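Local coordinates for protein 6-carboxyhexanoate-coa ligase (Bacillus subtilis, PDB 5FLL) that is a ligase of the 6-carboxyhexanoate--CoA ligase family, modelled here with pimeloyl-AMP, pyrophosphate and magnesium bound in one pocket, at residues A[54-59]-A[196-201]; A[81-86]-A[212-217]. All coordinates share one frame; numbering follows the deposited sequence.

Interaction 1. Residues A[54-59]-A[196-201]; sequences HSRGKP and DDPDYI. With MG (magnesium ion), chain F; WAQ (pimeloyl-AMP), chain C; PPV (pyrophosphate), chain D.
R56 meets D196 in two ways. At the guanidinium edge NH1 donates to D196 O (2.9 Å), although the donor stands above the carbonyl plane. Over one guanidinium face lies D196 OD2, 3.3 Å from R56 NE. That salt bridge is one of charge alone, no N-H pointing at the oxygen; NE serves H27 O instead. A bend at chi3 (66°) lays the guanidinium face over OD2, the two planes 27° apart. The tight side is built on metal: a magnesium ion is held by D196 OD1 at 2.1 Å and D197 OD1 at 2.0 Å, and pimeloyl-AMP OAD, pyrophosphate O31 and O32 and a water complete six ligands. The paired aspartates are the protein's share of a magnesium site joining pimeloyl-AMP to pyrophosphate. H54 brings its edge to D197, planes 86° apart, CE1 lying 3.2 Å from OD1. Its rotation is fixed at both nitrogens, NE2 donating to pyrophosphate O32 (2.9 Å) and ND1 accepting from R56 N. On the looser, more exposed side, S55 OG lies 3.3 Å from P198 CD, beside D199. R171 salt-bridges both D197 and D199. The two loops, after helix 40-52 and strand 188-194, meet against strand 26-36, where I28 touches H54 and R56.

Interaction 2. Residues A[81-86]-A[212-217]; sequences VHTNEV and YQRITA. With WAQ (pimeloyl-AMP), chain C.
H82 and N84 pair with the strand of Y212 and R214 through a parallel backbone ladder. H82 N donates to Y212 O, R214 N to H82 O at 2.8 Å, N84 N to R214 O, and T216 N to N84 O; the two strand axes diverge by 21° at a closest approach of 4.6 Å. Side chains extend the ladder. R214 O takes a second hydrogen from N84 ND2 (2.8 Å), which arrives from the opposite face of the carbonyl plane to N84 N. The other N-H of ND2 runs nearly straight (171°) to Q213 OE1: the acceptor lies in the N84 amide plane and the donor in the Q213 carbonyl plane. Q213 NE2 is taken by M210 O. Past the strand end, V86 N donates to T216 OG1 (3.1 Å).

R214 carries the charged interaction with the ligand. Bent at chi3 (79°), it donates from NE to pimeloyl-AMP OAE at 2.6 Å and from NH2 to OAB. Y212 OH also donates to OAE (2.8 Å), so this oxygen is gripped twice, while T83 OG1, in the guanidinium plane at the NH1 edge, accepts from NH1 at 3.0 Å and helps fix the arginine's rotation.

Apolar contacts are few: V81 CG2 lies obliquely by the Y212 ring, and V86 CG2 touches I215 and A217. This is a parallel edge pairing of a mixed sheet, outermost strand 81-84 beside 211-215, whose Y212 and R214 bind the ligand carboxylate; helix 170-184 packs on their face, and helix 89-103 on that of N84, Q213 and I215.

In the fold
The centres of interactions 1 and 2 lie 21 Å apart, yet both touch the same pimeloyl-AMP. Interaction 1 reaches its phosphate through a magnesium ion bound to OAD, whereas interaction 2 holds its terminal carboxylate, and Y200 OH of 196-201 also reaches that carboxylate. Their segments alternate along the chain, in the order 54-59, 81-86, 196-201, 212-217. The connection runs through the mixed sheet: 196-201 joins strands 188-194 and 203-207, and 203-207 lies antiparallel beside 211-215, which borders the outermost strand 81-84. I201 packs on T216 and A217, with its CD1 4.0 Å from A217 CB, directly linking the two contacts. Together they hold two points of one ligand, the phosphate in its middle and the carboxylate at the end of its pimeloyl chain.

Interaction 1. Residues A[54-59]-A[196-201]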
# COMPACT_ATOMS: atom_id res chain seq x y z
N HIS A 54 -16.13 1.20 7.72
CA HIS A 54 -16.76 2.33 7.07
C HIS A 54 -18.24 2.07 6.80
O HIS A 54 -18.62 0.97 6.43
CB HIS A 54 -16.04 2.68 5.76
CG HIS A 54 -16.23 4.10 5.35
ND1 HIS A 54 -17.41 4.56 4.80
CD2 HIS A 54 -15.41 5.18 5.42
CE1 HIS A 54 -17.30 5.85 4.55
NE2 HIS A 54 -16.09 6.25 4.91
N SER A 55 -19.05 3.11 6.96
CA SER A 55 -20.50 3.04 6.74
C SER A 55 -20.90 2.79 5.28
O SER A 55 -21.97 2.25 5.04
CB SER A 55 -21.20 4.34 7.21
OG SER A 55 -20.70 5.49 6.53
N ARG A 56 -20.03 3.13 4.34
CA ARG A 56 -20.23 2.79 2.94
C ARG A 56 -20.04 1.29 2.66
O ARG A 56 -20.45 0.81 1.61
CB ARG A 56 -19.31 3.60 2.04
CG ARG A 56 -19.69 5.08 1.94
CD ARG A 56 -18.63 5.95 1.28
NE ARG A 56 -18.45 5.61 -0.14
CZ ARG A 56 -19.18 6.11 -1.14
NH1 ARG A 56 -20.16 6.98 -0.92
NH2 ARG A 56 -18.93 5.70 -2.38
N GLY A 57 -19.44 0.54 3.58
CA GLY A 57 -19.30 -0.90 3.41
C GLY A 57 -17.91 -1.46 3.73
O GLY A 57 -16.94 -0.72 4.00
N LYS A 58 -17.84 -2.77 3.67
CA LYS A 58 -16.64 -3.53 3.88
C LYS A 58 -15.83 -3.62 2.59
O LYS A 58 -16.32 -4.09 1.58
CB LYS A 58 -17.02 -4.94 4.31
CG LYS A 58 -15.86 -5.92 4.23
CD LYS A 58 -16.35 -7.36 4.14
CE LYS A 58 -15.19 -8.32 3.93
NZ LYS A 58 -15.63 -9.74 4.10
N PRO A 59 -14.57 -3.19 2.62
CA PRO A 59 -13.77 -3.26 1.41
C PRO A 59 -13.32 -4.69 1.11
O PRO A 59 -13.20 -5.48 2.01
CB PRO A 59 -12.57 -2.37 1.71
CG PRO A 59 -12.51 -2.30 3.20
CD PRO A 59 -13.91 -2.44 3.69
N ASP A 196 -19.53 11.92 1.46
CA ASP A 196 -20.15 10.82 0.74
C ASP A 196 -20.62 9.71 1.68
O ASP A 196 -21.12 8.67 1.22
CB ASP A 196 -19.21 10.27 -0.35
CG ASP A 196 -17.92 9.71 0.22
OD1 ASP A 196 -17.44 10.22 1.26
OD2 ASP A 196 -17.37 8.76 -0.39
N ASP A 197 -20.46 9.89 2.99
CA ASP A 197 -20.85 8.80 3.93
C ASP A 197 -22.34 8.87 4.24
O ASP A 197 -22.90 9.93 4.45
CB ASP A 197 -20.04 8.88 5.23
CG ASP A 197 -18.53 9.03 5.01
OD1 ASP A 197 -18.01 8.89 3.88
OD2 ASP A 197 -17.85 9.34 6.00
N PRO A 198 -23.02 7.73 4.25
CA PRO A 198 -24.46 7.80 4.51
C PRO A 198 -24.81 8.26 5.92
O PRO A 198 -25.95 8.58 6.19
CB PRO A 198 -24.93 6.36 4.29
CG PRO A 198 -23.71 5.52 4.47
CD PRO A 198 -22.58 6.36 3.93
N ASP A 199 -23.83 8.32 6.80
CA ASP A 199 -24.10 8.53 8.22
C ASP A 199 -23.61 9.90 8.75
O ASP A 199 -23.51 10.10 9.95
CB ASP A 199 -23.48 7.38 9.04
CG ASP A 199 -21.91 7.39 9.03
OD1 ASP A 199 -21.27 8.20 8.31
OD2 ASP A 199 -21.31 6.61 9.79
N TYR A 200 -23.32 10.84 7.87
CA TYR A 200 -22.90 12.16 8.31
C TYR A 200 -23.40 13.20 7.35
O TYR A 200 -22.97 13.21 6.19
CB TYR A 200 -21.39 12.22 8.39
CG TYR A 200 -20.88 13.32 9.27
CD1 TYR A 200 -20.99 13.24 10.66
CD2 TYR A 200 -20.32 14.47 8.72
CE1 TYR A 200 -20.54 14.27 11.49
CE2 TYR A 200 -19.86 15.50 9.52
CZ TYR A 200 -19.97 15.41 10.90
OH TYR A 200 -19.51 16.44 11.69
N ILE A 201 -24.26 14.10 7.83
CA ILE A 201 -24.89 15.13 6.97
C ILE A 201 -24.35 16.55 7.16
O ILE A 201 -24.77 17.50 6.46
CB ILE A 201 -26.39 15.19 7.19
CG1 ILE A 201 -26.71 15.58 8.65
CG2 ILE A 201 -27.02 13.85 6.86
CD1 ILE A 201 -28.15 16.01 8.88
MG MG F . -16.31 9.53 2.95
N1 WAQ C . -8.35 15.31 -1.18
C2 WAQ C . -9.31 15.63 -2.14
N3 WAQ C . -10.64 15.26 -1.93
C4 WAQ C . -10.95 14.57 -0.80
C5 WAQ C . -10.02 14.28 0.12
C6 WAQ C . -8.74 14.64 -0.08
N6 WAQ C . -7.85 14.30 0.85
N7 WAQ C . -10.62 13.64 1.13
C8 WAQ C . -11.91 13.52 0.84
N9 WAQ C . -12.11 14.11 -0.36
C1' WAQ C . -13.36 14.21 -1.13
C2' WAQ C . -13.66 12.83 -1.65
O2' WAQ C . -14.40 12.91 -2.84
C3' WAQ C . -14.58 12.27 -0.57
O3' WAQ C . -15.34 11.17 -1.05
C4' WAQ C . -15.44 13.46 -0.33
O4' WAQ C . -14.51 14.59 -0.38
C5' WAQ C . -16.02 13.42 1.08
O5' WAQ C . -15.02 12.93 1.88
OAB WAQ C . -18.33 18.44 11.03
OAC WAQ C . -16.23 13.76 6.21
OAD WAQ C . -16.41 11.61 3.62
OAE WAQ C . -16.83 20.13 10.68
OAH WAQ C . -13.98 12.44 4.18
CAK WAQ C . -17.20 17.93 6.75
CAL WAQ C . -17.80 18.39 8.11
CAM WAQ C . -17.09 16.42 6.68
CAN WAQ C . -16.81 18.19 9.23
CAO WAQ C . -16.83 15.96 5.26
OAU WAQ C . -15.94 14.14 3.94
CAW WAQ C . -17.38 19.00 10.40
CAX WAQ C . -16.27 14.51 5.22
PBG WAQ C . -15.27 12.77 3.49
O11 PPV D . -12.39 9.26 0.78
P1 PPV D . -12.99 9.86 2.02
O21 PPV D . -12.15 10.89 2.71
O31 PPV D . -14.48 10.22 1.92
OPP PPV D . -12.88 8.62 3.10
P2 PPV D . -13.56 8.69 4.58
O12 PPV D . -13.00 9.92 5.26
O22 PPV D . -13.12 7.41 5.25
O32 PPV D . -15.05 8.83 4.28
O HOH W 1 -16.02 7.76 1.73

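Interaction 2. Residues A[81-86]-A[212-217]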
# COMPACT_ATOMS: atom_id res chain seq x y z
N VAL A 81 -13.38 29.05 12.75
CA VAL A 81 -14.51 28.19 12.58
C VAL A 81 -15.79 28.87 13.05
O VAL A 81 -15.83 29.46 14.10
CB VAL A 81 -14.31 26.92 13.40
CG1 VAL A 81 -15.57 26.06 13.41
CG2 VAL A 81 -13.16 26.13 12.80
N HIS A 82 -16.83 28.76 12.24
CA HIS A 82 -18.16 29.13 12.68
C HIS A 82 -19.16 28.02 12.30
O HIS A 82 -19.07 27.42 11.23
CB HIS A 82 -18.55 30.45 12.05
CG HIS A 82 -19.93 30.90 12.39
ND1 HIS A 82 -20.31 31.24 13.68
CD2 HIS A 82 -21.03 31.07 11.62
CE1 HIS A 82 -21.58 31.59 13.68
NE2 HIS A 82 -22.04 31.49 12.45
N THR A 83 -20.09 27.75 13.19
CA THR A 83 -21.09 26.72 12.95
C THR A 83 -22.43 27.37 12.67
O THR A 83 -22.95 28.10 13.48
CB THR A 83 -21.20 25.77 14.17
OG1 THR A 83 -19.94 25.13 14.37
CG2 THR A 83 -22.25 24.70 13.93
N ASN A 84 -22.95 27.11 11.47
CA ASN A 84 -24.30 27.53 11.08
C ASN A 84 -25.28 26.39 11.28
O ASN A 84 -25.25 25.38 10.58
CB ASN A 84 -24.32 27.98 9.62
CG ASN A 84 -23.25 29.04 9.32
OD1 ASN A 84 -23.46 30.23 9.52
ND2 ASN A 84 -22.08 28.59 8.84
N GLU A 85 -26.15 26.58 12.26
CA GLU A 85 -27.22 25.64 12.54
C GLU A 85 -28.32 25.89 11.54
O GLU A 85 -28.89 26.97 11.52
CB GLU A 85 -27.80 25.87 13.96
CG GLU A 85 -26.81 25.68 15.09
CD GLU A 85 -26.45 24.23 15.33
OE1 GLU A 85 -27.24 23.33 15.00
OE2 GLU A 85 -25.34 23.99 15.83
N VAL A 86 -28.67 24.87 10.76
CA VAL A 86 -29.82 24.93 9.85
C VAL A 86 -30.76 23.78 10.17
O VAL A 86 -30.36 22.85 10.84
CB VAL A 86 -29.36 24.88 8.37
CG1 VAL A 86 -28.55 26.13 8.06
CG2 VAL A 86 -28.53 23.63 8.11
N TYR A 212 -13.77 28.63 8.04
CA TYR A 212 -14.35 27.30 7.90
C TYR A 212 -15.78 27.38 8.42
O TYR A 212 -16.00 27.46 9.63
CB TYR A 212 -13.54 26.31 8.76
CG TYR A 212 -13.95 24.86 8.70
CD1 TYR A 212 -13.65 24.06 7.61
CD2 TYR A 212 -14.58 24.26 9.79
CE1 TYR A 212 -14.01 22.72 7.56
CE2 TYR A 212 -14.91 22.93 9.79
CZ TYR A 212 -14.66 22.16 8.66
OH TYR A 212 -14.98 20.83 8.68
N GLN A 213 -16.73 27.46 7.50
CA GLN A 213 -18.12 27.69 7.85
C GLN A 213 -18.85 26.36 7.81
O GLN A 213 -19.17 25.83 6.74
CB GLN A 213 -18.74 28.67 6.87
CG GLN A 213 -18.17 30.10 6.96
CD GLN A 213 -18.77 30.87 8.13
OE1 GLN A 213 -19.89 30.61 8.52
NE2 GLN A 213 -18.03 31.85 8.65
N ARG A 214 -19.12 25.81 8.98
CA ARG A 214 -19.81 24.56 9.07
C ARG A 214 -21.29 24.78 8.91
O ARG A 214 -21.84 25.82 9.31
CB ARG A 214 -19.54 23.91 10.42
CG ARG A 214 -18.07 23.65 10.66
CD ARG A 214 -17.81 23.20 12.07
NE ARG A 214 -18.14 21.79 12.25
CZ ARG A 214 -19.05 21.35 13.10
NH1 ARG A 214 -19.74 22.18 13.84
NH2 ARG A 214 -19.26 20.05 13.22
N ILE A 215 -21.94 23.80 8.31
CA ILE A 215 -23.36 23.87 7.99
C ILE A 215 -23.91 22.49 8.37
O ILE A 215 -23.47 21.46 7.85
CB ILE A 215 -23.58 24.16 6.49
CG1 ILE A 215 -22.81 25.42 6.04
CG2 ILE A 215 -25.05 24.30 6.20
CD1 ILE A 215 -22.89 25.73 4.56
N THR A 216 -24.81 22.48 9.34
CA THR A 216 -25.09 21.24 10.07
C THR A 216 -25.96 20.24 9.32
O THR A 216 -26.07 19.09 9.76
CB THR A 216 -25.78 21.53 11.41
OG1 THR A 216 -26.95 22.30 11.12
CG2 THR A 216 -24.84 22.28 12.34
N ALA A 217 -26.60 20.68 8.24
CA ALA A 217 -27.33 19.77 7.37
C ALA A 217 -27.14 20.16 5.93
O ALA A 217 -27.64 21.17 5.50
CB ALA A 217 -28.81 19.79 7.71
N1 WAQ C . -8.35 15.31 -1.18
C2 WAQ C . -9.31 15.63 -2.14
N3 WAQ C . -10.64 15.26 -1.93
C4 WAQ C . -10.95 14.57 -0.80
C5 WAQ C . -10.02 14.28 0.12
C6 WAQ C . -8.74 14.64 -0.08
N6 WAQ C . -7.85 14.30 0.85
N7 WAQ C . -10.62 13.64 1.13
C8 WAQ C . -11.91 13.52 0.84
N9 WAQ C . -12.11 14.11 -0.36
C1' WAQ C . -13.36 14.21 -1.13
C2' WAQ C . -13.66 12.83 -1.65
O2' WAQ C . -14.40 12.91 -2.84
C3' WAQ C . -14.58 12.27 -0.57
O3' WAQ C . -15.34 11.17 -1.05
C4' WAQ C . -15.44 13.46 -0.33
O4' WAQ C . -14.51 14.59 -0.38
C5' WAQ C . -16.02 13.42 1.08
O5' WAQ C . -15.02 12.93 1.88
OAB WAQ C . -18.33 18.44 11.03
OAC WAQ C . -16.23 13.76 6.21
OAD WAQ C . -16.41 11.61 3.62
OAE WAQ C . -16.83 20.13 10.68
OAH WAQ C . -13.98 12.44 4.18
CAK WAQ C . -17.20 17.93 6.75
CAL WAQ C . -17.80 18.39 8.11
CAM WAQ C . -17.09 16.42 6.68
CAN WAQ C . -16.81 18.19 9.23
CAO WAQ C . -16.83 15.96 5.26
OAU WAQ C . -15.94 14.14 3.94
CAW WAQ C . -17.38 19.00 10.40
CAX WAQ C . -16.27 14.51 5.22
PBG WAQ C . -15.27 12.77 3.49